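Long-range contacts in probable 2-hydroxyhepta-2,4-diene-1,7-dioate isomerase (Thermus thermophilus, PDB 2DFU), which probably acts as a metal-dependent isomerase of 2-hydroxyhepta-2,4-diene-1,7-dioate, with acetylpyruvate hydrolysis as another activity suggested for its fumarylacetoacetate hydrolase-like family: residues Arg5-Arg10 with Arg32-Ala37; Pro101-Phe106 with Ala164-Pro169; Thr108-Tyr113 with Thr147-Gln152. All blocks are in the same frame, centred on the assembly; numbering follows the deposited sequence.

Contact 1: Arg5-Arg10 with Arg32-Ala37; sequences RFNEGR and RRYDLA
Phe-6 sets the edge of its ring against the face of Tyr-34 in a T-shaped (edge-to-face) pair, with the ring centroids 5.1 Å apart and the planes at 67°. The nearest atoms are Phe-6 CE2 and Tyr-34 CE1, 3.7 Å apart, and the touch falls on the CD1-CE1 side of the tyrosine. Phe-6 CG stands between its own backbone N and carbonyl carbon (chi1 62°), which brings it round to the Tyr-34 side. Arg-10 CB lies over one face of the phenylalanine ring, toward its rim.

Among the polar groups no hydrogen bond joins the two segments directly. Asn-7 ND2 lies 4.1 Å from Tyr-34 CE2, the amide turned 87° to the ring. Asn-7 ND2 donates to a water at 3.1 Å, which makes a weak hydrogen bond of undecided direction with Tyr-34 OH, while Asn-7 OD1 takes the backbone N of Thr-40. Tyr-34 OH sits over one face of the Arg-10 guanidinium, 3.8 Å from NH1. Arg-10 NE also forms a salt bridge to Glu-8 OE2, which lies in the guanidinium plane.

Like charges meet where Arg-10 NH1 comes over a face of the Arg-32 guanidinium, 4.0 Å from Arg-32 NE. Both arginines bridge to Glu-21, whose carboxylate probably offsets their repulsion.

Backbone bonds in both directions between Phe-6 and Arg-10 close the turn; Gly-9 and Arg-10 both face Phe-6, a G1 beta bulge. Strands 2-6 and 32-35 are not paired, since 10-15 and 18-22 come between them, and Phe-6 also packs on Val-19. The arrangement is that of a curled antiparallel run of strands in the N-terminal region, 2-6, 10-15, 18-22 and 32-35, whose two outer members meet through side chains.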
loop_
_atom_site.group_PDB
_atom_site.type_symbol
_atom_site.label_atom_id
_atom_site.label_comp_id
_atom_site.label_asym_id
_atom_site.label_seq_id
_atom_site.Cartn_x
_atom_site.Cartn_y
_atom_site.Cartn_z
ATOM N N ARG A 5 11.955 -2.505 -16.613
ATOM C CA ARG A 5 11.069 -1.379 -16.912
ATOM C C ARG A 5 12.013 -0.210 -17.098
ATOM O O ARG A 5 12.949 -0.051 -16.320
ATOM C CB ARG A 5 10.128 -1.061 -15.745
ATOM C CG ARG A 5 8.831 -1.828 -15.755
ATOM C CD ARG A 5 7.942 -1.385 -14.596
ATOM N NE ARG A 5 7.296 -0.098 -14.836
ATOM C CZ ARG A 5 7.477 0.996 -14.101
ATOM N NH1 ARG A 5 8.301 0.992 -13.062
ATOM N NH2 ARG A 5 6.793 2.096 -14.388
ATOM N N PHE A 6 11.773 0.611 -18.110
ATOM C CA PHE A 6 12.658 1.735 -18.363
ATOM C C PHE A 6 11.952 2.930 -19.000
ATOM O O PHE A 6 10.824 2.822 -19.486
ATOM C CB PHE A 6 13.803 1.286 -19.270
ATOM C CG PHE A 6 13.349 0.807 -20.613
ATOM C CD1 PHE A 6 12.782 -0.453 -20.762
ATOM C CD2 PHE A 6 13.443 1.637 -21.727
ATOM C CE1 PHE A 6 12.309 -0.882 -21.998
ATOM C CE2 PHE A 6 12.972 1.221 -22.969
ATOM C CZ PHE A 6 12.401 -0.045 -23.105
ATOM N N ASN A 7 12.637 4.068 -18.988
ATOM C CA ASN A 7 12.122 5.307 -19.559
ATOM C C ASN A 7 10.695 5.618 -19.116
ATOM O O ASN A 7 10.418 5.639 -17.926
ATOM C CB ASN A 7 12.228 5.252 -21.086
ATOM C CG ASN A 7 13.676 5.262 -21.565
ATOM O OD1 ASN A 7 14.606 5.389 -20.762
ATOM N ND2 ASN A 7 13.873 5.133 -22.874
ATOM N N GLU A 8 9.782 5.858 -20.047
ATOM C CA GLU A 8 8.416 6.176 -19.632
ATOM C C GLU A 8 7.560 4.948 -19.321
ATOM O O GLU A 8 6.539 4.709 -19.970
ATOM C CB GLU A 8 7.711 7.052 -20.680
ATOM C CG GLU A 8 7.798 6.548 -22.112
ATOM C CD GLU A 8 9.125 6.891 -22.780
ATOM O OE1 GLU A 8 9.455 8.093 -22.879
ATOM O OE2 GLU A 8 9.836 5.963 -23.209
ATOM N N GLY A 9 7.981 4.180 -18.321
ATOM C CA GLY A 9 7.238 2.995 -17.928
ATOM C C GLY A 9 7.156 1.908 -18.988
ATOM O O GLY A 9 6.200 1.132 -19.014
ATOM N N ARG A 10 8.149 1.844 -19.866
ATOM C CA ARG A 10 8.159 0.830 -20.910
ATOM C C ARG A 10 8.710 -0.471 -20.341
ATOM O O ARG A 10 9.435 -0.459 -19.350
ATOM C CB ARG A 10 9.029 1.278 -22.087
ATOM C CG ARG A 10 8.463 2.456 -22.878
ATOM C CD ARG A 10 9.437 2.913 -23.963
ATOM N NE ARG A 10 8.951 4.088 -24.686
ATOM C CZ ARG A 10 8.284 4.051 -25.838
ATOM N NH1 ARG A 10 8.018 2.893 -26.422
ATOM N NH2 ARG A 10 7.877 5.182 -26.401
ATOM N N ARG A 32 11.322 -2.227 -31.215
ATOM C CA ARG A 32 12.235 -1.152 -30.828
ATOM C C ARG A 32 13.313 -1.743 -29.919
ATOM O O ARG A 32 13.040 -2.644 -29.132
ATOM C CB ARG A 32 11.515 -0.054 -30.036
ATOM C CG ARG A 32 10.363 0.642 -30.733
ATOM C CD ARG A 32 9.869 1.800 -29.861
ATOM N NE ARG A 32 8.607 2.364 -30.332
ATOM C CZ ARG A 32 7.422 1.765 -30.221
ATOM N NH1 ARG A 32 7.321 0.573 -29.645
ATOM N NH2 ARG A 32 6.333 2.354 -30.701
ATOM N N ARG A 33 14.531 -1.230 -30.021
ATOM C CA ARG A 33 15.618 -1.700 -29.173
ATOM C C ARG A 33 16.401 -0.479 -28.703
ATOM O O ARG A 33 16.419 0.541 -29.383
ATOM C CB ARG A 33 16.539 -2.652 -29.941
ATOM C CG ARG A 33 17.291 -2.009 -31.100
ATOM C CD ARG A 33 18.182 -3.035 -31.788
ATOM N NE ARG A 33 19.020 -2.457 -32.838
ATOM C CZ ARG A 33 18.577 -2.043 -34.025
ATOM N NH1 ARG A 33 17.292 -2.138 -34.337
ATOM N NH2 ARG A 33 19.430 -1.532 -34.906
ATOM N N TYR A 34 17.032 -0.583 -27.541
ATOM C CA TYR A 34 17.812 0.518 -26.993
ATOM C C TYR A 34 19.074 -0.044 -26.369
ATOM O O TYR A 34 19.120 -1.220 -26.020
ATOM C CB TYR A 34 17.045 1.237 -25.880
ATOM C CG TYR A 34 15.643 1.691 -26.210
ATOM C CD1 TYR A 34 14.601 0.772 -26.362
ATOM C CD2 TYR A 34 15.345 3.050 -26.328
ATOM C CE1 TYR A 34 13.296 1.198 -26.619
ATOM C CE2 TYR A 34 14.047 3.486 -26.583
ATOM C CZ TYR A 34 13.027 2.558 -26.727
ATOM O OH TYR A 34 11.745 2.995 -26.972
ATOM N N ASP A 35 20.102 0.787 -26.225
ATOM C CA ASP A 35 21.317 0.340 -25.552
ATOM C C ASP A 35 21.004 0.527 -24.072
ATOM O O ASP A 35 20.388 1.519 -23.689
ATOM C CB ASP A 35 22.532 1.206 -25.920
ATOM C CG ASP A 35 23.053 0.920 -27.317
ATOM O OD1 ASP A 35 23.104 -0.268 -27.700
ATOM O OD2 ASP A 35 23.423 1.881 -28.027
ATOM N N LEU A 36 21.422 -0.417 -23.241
ATOM C CA LEU A 36 21.161 -0.313 -21.817
ATOM C C LEU A 36 21.645 1.019 -21.239
ATOM O O LEU A 36 20.924 1.680 -20.483
ATOM C CB LEU A 36 21.843 -1.461 -21.069
ATOM C CG LEU A 36 21.633 -1.433 -19.555
ATOM C CD1 LEU A 36 20.140 -1.444 -19.236
ATOM C CD2 LEU A 36 22.325 -2.626 -18.925
ATOM N N ALA A 37 22.864 1.406 -21.602
ATOM C CA ALA A 37 23.462 2.637 -21.100
ATOM C C ALA A 37 22.658 3.890 -21.428
ATOM O O ALA A 37 22.808 4.913 -20.769
ATOM C CB ALA A 37 24.904 2.780 -21.641
HETATM O O HOH W 1 11.593 5.607 -24.873
#

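Contact 2: Pro101-Phe106 with Ala164-Pro169; sequences PVPYPF and ADKFLP
Val-102 and Lys-166 bring their CA atoms to 5.4 Å where the type II turn Ala-164 to Phe-167, closed by Phe-167 N to Ala-164 O, comes up against the weakly bonded strand about 102-104 with no hydrogen bond between them. Lys-166, at positive phi (64°), occupies the third position of that turn.

Both methyls of Val-102 lie against Lys-166 O, CG2 at 3.3 Å. The same CG2 meets Pro-169 CG at 3.7 Å, the two side chains crossing at about a right angle. Pro-105 and Phe-167 reach tip to tip: Pro-105 CG comes in the ring plane to the edge of Phe-167, 3.6 Å from CE1, while Ala-164 CB lies over the centre of one ring face. Lys-166 packs by its aliphatic base, CG lying 3.9 Å from Pro-103 CD. Its chi2 (-52°) bends CD off the line of the chain; beyond it the chain runs extended to NZ, which forms a salt bridge with Glu-100.

Val-102 pairs through its backbone with strand 250-259, and Asp-165 hydrogen-bonds Thr-218 of the second subunit. A proline-rich strand, outermost in its sheet within this chain, thus packs on the turn leading into strand 168-175, so that this sheet meets strands 137-148 and 168-175 of the fumarylacetoacetate hydrolase-like C-terminal fold beside the subunit interface.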
loop_
_atom_site.group_PDB
_atom_site.type_symbol
_atom_site.label_atom_id
_atom_site.label_comp_id
_atom_site.label_asym_id
_atom_site.label_seq_id
_atom_site.Cartn_x
_atom_site.Cartn_y
_atom_site.Cartn_z
ATOM N N PRO A 101 19.040 8.653 -5.377
ATOM C CA PRO A 101 19.503 8.728 -3.990
ATOM C C PRO A 101 18.379 8.594 -2.974
ATOM O O PRO A 101 17.258 9.047 -3.206
ATOM C CB PRO A 101 20.160 10.111 -3.909
ATOM C CG PRO A 101 20.524 10.428 -5.339
ATOM C CD PRO A 101 19.318 9.912 -6.091
ATOM N N VAL A 102 18.686 7.946 -1.859
ATOM C CA VAL A 102 17.736 7.808 -0.767
ATOM C C VAL A 102 18.160 8.927 0.187
ATOM O O VAL A 102 19.246 8.882 0.764
ATOM C CB VAL A 102 17.887 6.460 -0.033
ATOM C CG1 VAL A 102 16.954 6.422 1.172
ATOM C CG2 VAL A 102 17.586 5.309 -0.978
ATOM N N PRO A 103 17.326 9.962 0.339
ATOM C CA PRO A 103 17.688 11.057 1.241
ATOM C C PRO A 103 17.769 10.586 2.690
ATOM O O PRO A 103 16.901 9.852 3.144
ATOM C CB PRO A 103 16.546 12.057 1.048
ATOM C CG PRO A 103 16.052 11.767 -0.335
ATOM C CD PRO A 103 16.075 10.263 -0.377
ATOM N N TYR A 104 18.815 10.981 3.411
ATOM C CA TYR A 104 18.901 10.604 4.816
ATOM C C TYR A 104 17.886 11.556 5.454
ATOM O O TYR A 104 18.114 12.763 5.513
ATOM C CB TYR A 104 20.303 10.853 5.370
ATOM C CG TYR A 104 20.518 10.168 6.697
ATOM C CD1 TYR A 104 19.735 10.492 7.801
ATOM C CD2 TYR A 104 21.463 9.151 6.833
ATOM C CE1 TYR A 104 19.879 9.820 9.007
ATOM C CE2 TYR A 104 21.617 8.469 8.034
ATOM C CZ TYR A 104 20.820 8.807 9.116
ATOM O OH TYR A 104 20.942 8.120 10.298
ATOM N N PRO A 105 16.753 11.021 5.933
ATOM C CA PRO A 105 15.672 11.792 6.553
ATOM C C PRO A 105 16.006 12.655 7.756
ATOM O O PRO A 105 16.943 12.386 8.503
ATOM C CB PRO A 105 14.635 10.725 6.898
ATOM C CG PRO A 105 14.948 9.612 5.956
ATOM C CD PRO A 105 16.443 9.586 5.992
ATOM N N PHE A 106 15.201 13.695 7.935
ATOM C CA PHE A 106 15.365 14.612 9.044
ATOM C C PHE A 106 14.831 13.995 10.324
ATOM O O PHE A 106 15.367 14.246 11.400
ATOM C CB PHE A 106 14.616 15.917 8.764
ATOM C CG PHE A 106 14.577 16.854 9.939
ATOM C CD1 PHE A 106 15.752 17.403 10.449
ATOM C CD2 PHE A 106 13.368 17.164 10.559
ATOM C CE1 PHE A 106 15.723 18.248 11.561
ATOM C CE2 PHE A 106 13.329 18.008 11.671
ATOM C CZ PHE A 106 14.508 18.549 12.173
ATOM N N ALA A 164 8.859 5.496 4.340
ATOM C CA ALA A 164 9.157 6.882 3.991
ATOM C C ALA A 164 9.540 6.888 2.512
ATOM O O ALA A 164 9.919 5.852 1.969
ATOM C CB ALA A 164 10.326 7.404 4.841
ATOM N N ASP A 165 9.439 8.039 1.855
ATOM C CA ASP A 165 9.799 8.128 0.442
ATOM C C ASP A 165 11.196 7.557 0.173
ATOM O O ASP A 165 12.124 7.792 0.940
ATOM C CB ASP A 165 9.754 9.586 -0.040
ATOM C CG ASP A 165 8.334 10.135 -0.134
ATOM O OD1 ASP A 165 7.372 9.337 -0.136
ATOM O OD2 ASP A 165 8.183 11.367 -0.225
ATOM N N LYS A 166 11.324 6.812 -0.921
ATOM C CA LYS A 166 12.583 6.192 -1.340
ATOM C C LYS A 166 13.154 5.136 -0.390
ATOM O O LYS A 166 14.329 4.785 -0.497
ATOM C CB LYS A 166 13.664 7.258 -1.592
ATOM C CG LYS A 166 13.201 8.508 -2.331
ATOM C CD LYS A 166 12.456 8.211 -3.633
ATOM C CE LYS A 166 11.992 9.522 -4.274
ATOM N NZ LYS A 166 11.232 9.328 -5.529
ATOM N N PHE A 167 12.352 4.629 0.543
ATOM C CA PHE A 167 12.862 3.602 1.451
ATOM C C PHE A 167 12.884 2.213 0.825
ATOM O O PHE A 167 13.028 1.208 1.524
ATOM C CB PHE A 167 12.054 3.574 2.748
ATOM C CG PHE A 167 12.594 4.492 3.817
ATOM C CD1 PHE A 167 13.342 5.620 3.479
ATOM C CD2 PHE A 167 12.336 4.234 5.161
ATOM C CE1 PHE A 167 13.828 6.481 4.466
ATOM C CE2 PHE A 167 12.815 5.087 6.158
ATOM C CZ PHE A 167 13.563 6.213 5.808
ATOM N N LEU A 168 12.747 2.147 -0.495
ATOM C CA LEU A 168 12.781 0.853 -1.158
ATOM C C LEU A 168 13.424 0.837 -2.541
ATOM O O LEU A 168 12.731 0.781 -3.561
ATOM C CB LEU A 168 11.374 0.243 -1.251
ATOM C CG LEU A 168 11.345 -1.190 -1.817
ATOM C CD1 LEU A 168 12.138 -2.130 -0.905
ATOM C CD2 LEU A 168 9.909 -1.670 -1.959
ATOM N N PRO A 169 14.761 0.932 -2.597
ATOM C CA PRO A 169 15.417 0.894 -3.908
ATOM C C PRO A 169 15.066 -0.505 -4.433
ATOM O O PRO A 169 15.099 -1.472 -3.667
ATOM C CB PRO A 169 16.899 1.016 -3.551
ATOM C CG PRO A 169 16.880 1.888 -2.331
ATOM C CD PRO A 169 15.716 1.309 -1.535
#

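Contact 3: Thr108-Tyr113 with Thr147-Gln152; sequences TEELHY and TARDVQ
His-112 carries Arg-149 on one face of its imidazole: Arg-149 CD lies over the centre, 3.8 Å from the centroid and 12° off the normal, a CH-pi contact, and Arg-149 CG lies close to ND1. At the ring edge, in plane, is Glu-110 O, which accepts from His-112 ND1 at 3.1 Å; Thr-147 O is near the same plane. The guanidinium is turned 72° to the imidazole and reaches Gln-152 OE1 by weak bonds from NE and NH2.

The carboxylate of Asp-150 accepts through both oxygens. Thr-108 OG1 donates to OD1 at 2.6 Å and Glu-109 N to OD2 at 2.9 Å, each on the syn side, while Val-151 N comes to OD1 from the anti side, which fixes the group's rotation. Thr-108 OG1, anti to its backbone N (chi1 -173°), also accepts from Glu-110 N, forming an ST turn.

The backbones pair as antiparallel strands 111-121 and 137-148 in the C-terminal fumarylacetoacetate hydrolase-like fold, just where the second strand gives way to helix 149-154. His-112 and Thr-147 form a hydrogen-bonded pair, His-112 N to Thr-147 O 2.8 Å and Thr-147 N to His-112 O 3.0 Å; Leu-111 and Ala-148 form the adjoining non-hydrogen-bonded pair.

Glu-110 O takes a second donor, Arg-149 N at 2.9 Å, from the opposite face of its carbonyl plane to His-112 ND1. Glu-110 CG packs on Arg-149 CB, and Ala-148 CB touches Thr-108 OG1 and CB. Leu-111 CD1 lies against Thr-147 O, whereas Thr-147 OG1 is bonded to Lys-162 NZ, from helix 159-162.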
loop_
_atom_site.group_PDB
_atom_site.type_symbol
_atom_site.label_atom_id
_atom_site.label_comp_id
_atom_site.label_asym_id
_atom_site.label_seq_id
_atom_site.Cartn_x
_atom_site.Cartn_y
_atom_site.Cartn_z
ATOM N N THR A 108 15.002 10.976 11.478
ATOM C CA THR A 108 15.734 9.865 12.070
ATOM C C THR A 108 17.226 10.125 12.165
ATOM O O THR A 108 17.764 11.017 11.515
ATOM C CB THR A 108 15.531 8.562 11.256
ATOM O OG1 THR A 108 16.128 7.455 11.948
ATOM C CG2 THR A 108 16.176 8.688 9.879
ATOM N N GLU A 109 17.887 9.332 12.993
ATOM C CA GLU A 109 19.326 9.420 13.155
ATOM C C GLU A 109 19.822 7.992 13.285
ATOM O O GLU A 109 20.929 7.738 13.756
ATOM C CB GLU A 109 19.673 10.244 14.397
ATOM C CG GLU A 109 19.262 11.702 14.258
ATOM C CD GLU A 109 19.751 12.568 15.399
ATOM O OE1 GLU A 109 19.311 12.342 16.549
ATOM O OE2 GLU A 109 20.577 13.475 15.146
ATOM N N GLU A 110 18.982 7.059 12.841
ATOM C CA GLU A 110 19.297 5.639 12.915
ATOM C C GLU A 110 18.848 4.913 11.646
ATOM O O GLU A 110 18.026 3.996 11.697
ATOM C CB GLU A 110 18.606 5.034 14.137
ATOM C CG GLU A 110 19.356 3.881 14.763
ATOM C CD GLU A 110 20.721 4.294 15.272
ATOM O OE1 GLU A 110 20.782 5.154 16.181
ATOM O OE2 GLU A 110 21.733 3.764 14.761
ATOM N N LEU A 111 19.387 5.332 10.505
ATOM C CA LEU A 111 19.043 4.726 9.223
ATOM C C LEU A 111 19.902 3.485 8.991
ATOM O O LEU A 111 21.131 3.559 9.053
ATOM C CB LEU A 111 19.276 5.725 8.086
ATOM C CG LEU A 111 18.521 5.430 6.791
ATOM C CD1 LEU A 111 17.022 5.661 7.014
ATOM C CD2 LEU A 111 19.032 6.326 5.678
ATOM N N HIS A 112 19.253 2.356 8.718
ATOM C CA HIS A 112 19.950 1.093 8.489
ATOM C C HIS A 112 19.606 0.437 7.155
ATOM O O HIS A 112 18.517 0.645 6.611
ATOM C CB HIS A 112 19.634 0.105 9.611
ATOM C CG HIS A 112 20.286 0.434 10.918
ATOM N ND1 HIS A 112 19.994 1.576 11.632
ATOM C CD2 HIS A 112 21.207 -0.240 11.648
ATOM C CE1 HIS A 112 20.704 1.589 12.747
ATOM N NE2 HIS A 112 21.447 0.497 12.781
ATOM N N TYR A 113 20.544 -0.361 6.644
ATOM C CA TYR A 113 20.366 -1.079 5.381
ATOM C C TYR A 113 20.076 -2.562 5.607
ATOM O O TYR A 113 20.557 -3.162 6.568
ATOM C CB TYR A 113 21.615 -0.940 4.506
ATOM C CG TYR A 113 22.908 -1.339 5.194
ATOM C CD1 TYR A 113 23.294 -2.677 5.298
ATOM C CD2 TYR A 113 23.736 -0.370 5.767
ATOM C CE1 TYR A 113 24.477 -3.042 5.964
ATOM C CE2 TYR A 113 24.910 -0.716 6.429
ATOM C CZ TYR A 113 25.276 -2.049 6.528
ATOM O OH TYR A 113 26.430 -2.367 7.211
ATOM N N THR A 147 15.564 1.192 6.591
ATOM C CA THR A 147 14.876 1.229 7.878
ATOM C C THR A 147 15.333 2.329 8.845
ATOM O O THR A 147 16.529 2.484 9.109
ATOM C CB THR A 147 15.057 -0.127 8.616
ATOM O OG1 THR A 147 14.629 -1.199 7.770
ATOM C CG2 THR A 147 14.271 -0.144 9.902
ATOM N N ALA A 148 14.379 3.080 9.384
ATOM C CA ALA A 148 14.703 4.109 10.363
ATOM C C ALA A 148 14.394 3.454 11.713
ATOM O O ALA A 148 13.251 3.460 12.176
ATOM C CB ALA A 148 13.849 5.342 10.147
ATOM N N ARG A 149 15.431 2.879 12.320
ATOM C CA ARG A 149 15.329 2.152 13.583
ATOM C C ARG A 149 14.789 2.880 14.802
ATOM O O ARG A 149 14.088 2.272 15.603
ATOM C CB ARG A 149 16.690 1.552 13.955
ATOM C CG ARG A 149 17.334 0.739 12.853
ATOM C CD ARG A 149 17.476 -0.729 13.224
ATOM N NE ARG A 149 16.190 -1.363 13.493
ATOM C CZ ARG A 149 15.962 -2.666 13.349
ATOM N NH1 ARG A 149 16.937 -3.467 12.931
ATOM N NH2 ARG A 149 14.766 -3.171 13.629
ATOM N N ASP A 150 15.117 4.154 14.977
ATOM C CA ASP A 150 14.627 4.851 16.159
ATOM C C ASP A 150 13.111 5.017 16.166
ATOM O O ASP A 150 12.449 4.603 17.114
ATOM C CB ASP A 150 15.324 6.211 16.345
ATOM C CG ASP A 150 15.528 6.962 15.043
ATOM O OD1 ASP A 150 14.895 6.606 14.028
ATOM O OD2 ASP A 150 16.324 7.923 15.046
ATOM N N VAL A 151 12.555 5.601 15.111
ATOM C CA VAL A 151 11.111 5.785 15.051
ATOM C C VAL A 151 10.402 4.440 15.010
ATOM O O VAL A 151 9.241 4.329 15.409
ATOM C CB VAL A 151 10.700 6.631 13.827
ATOM C CG1 VAL A 151 11.363 8.009 13.917
ATOM C CG2 VAL A 151 11.100 5.929 12.537
ATOM N N GLN A 152 11.105 3.412 14.541
ATOM C CA GLN A 152 10.536 2.070 14.462
ATOM C C GLN A 152 10.182 1.553 15.856
ATOM O O GLN A 152 9.262 0.752 16.021
ATOM C CB GLN A 152 11.525 1.116 13.789
ATOM C CG GLN A 152 11.099 -0.352 13.787
ATOM C CD GLN A 152 12.090 -1.238 13.053
ATOM O OE1 GLN A 152 13.305 -1.057 13.178
ATOM N NE2 GLN A 152 11.581 -2.205 12.289
#

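How the contacts relate
From the N terminus, contact 1 closes first, joining strands 2-6 and 32-35 across the small N-terminal antiparallel region before the other two begin. Contact 2 then opens at strand 102-104 and closes only at residues 164-169; contact 3, between 108-113 and 147-152, opens and closes within that span. Contacts 2 and 3 have centres about 11 Å apart and touch: Tyr-104 OH probably hydrogen-bonds Leu-111 N, and Phe-167 packs on Leu-111. Contact 1 stays apart, its nearest atoms about 10 Å from contact 2 and about 21 Å from contact 3, yet strand 2-6 pairs with 168-175, which in turn neighbours 137-148.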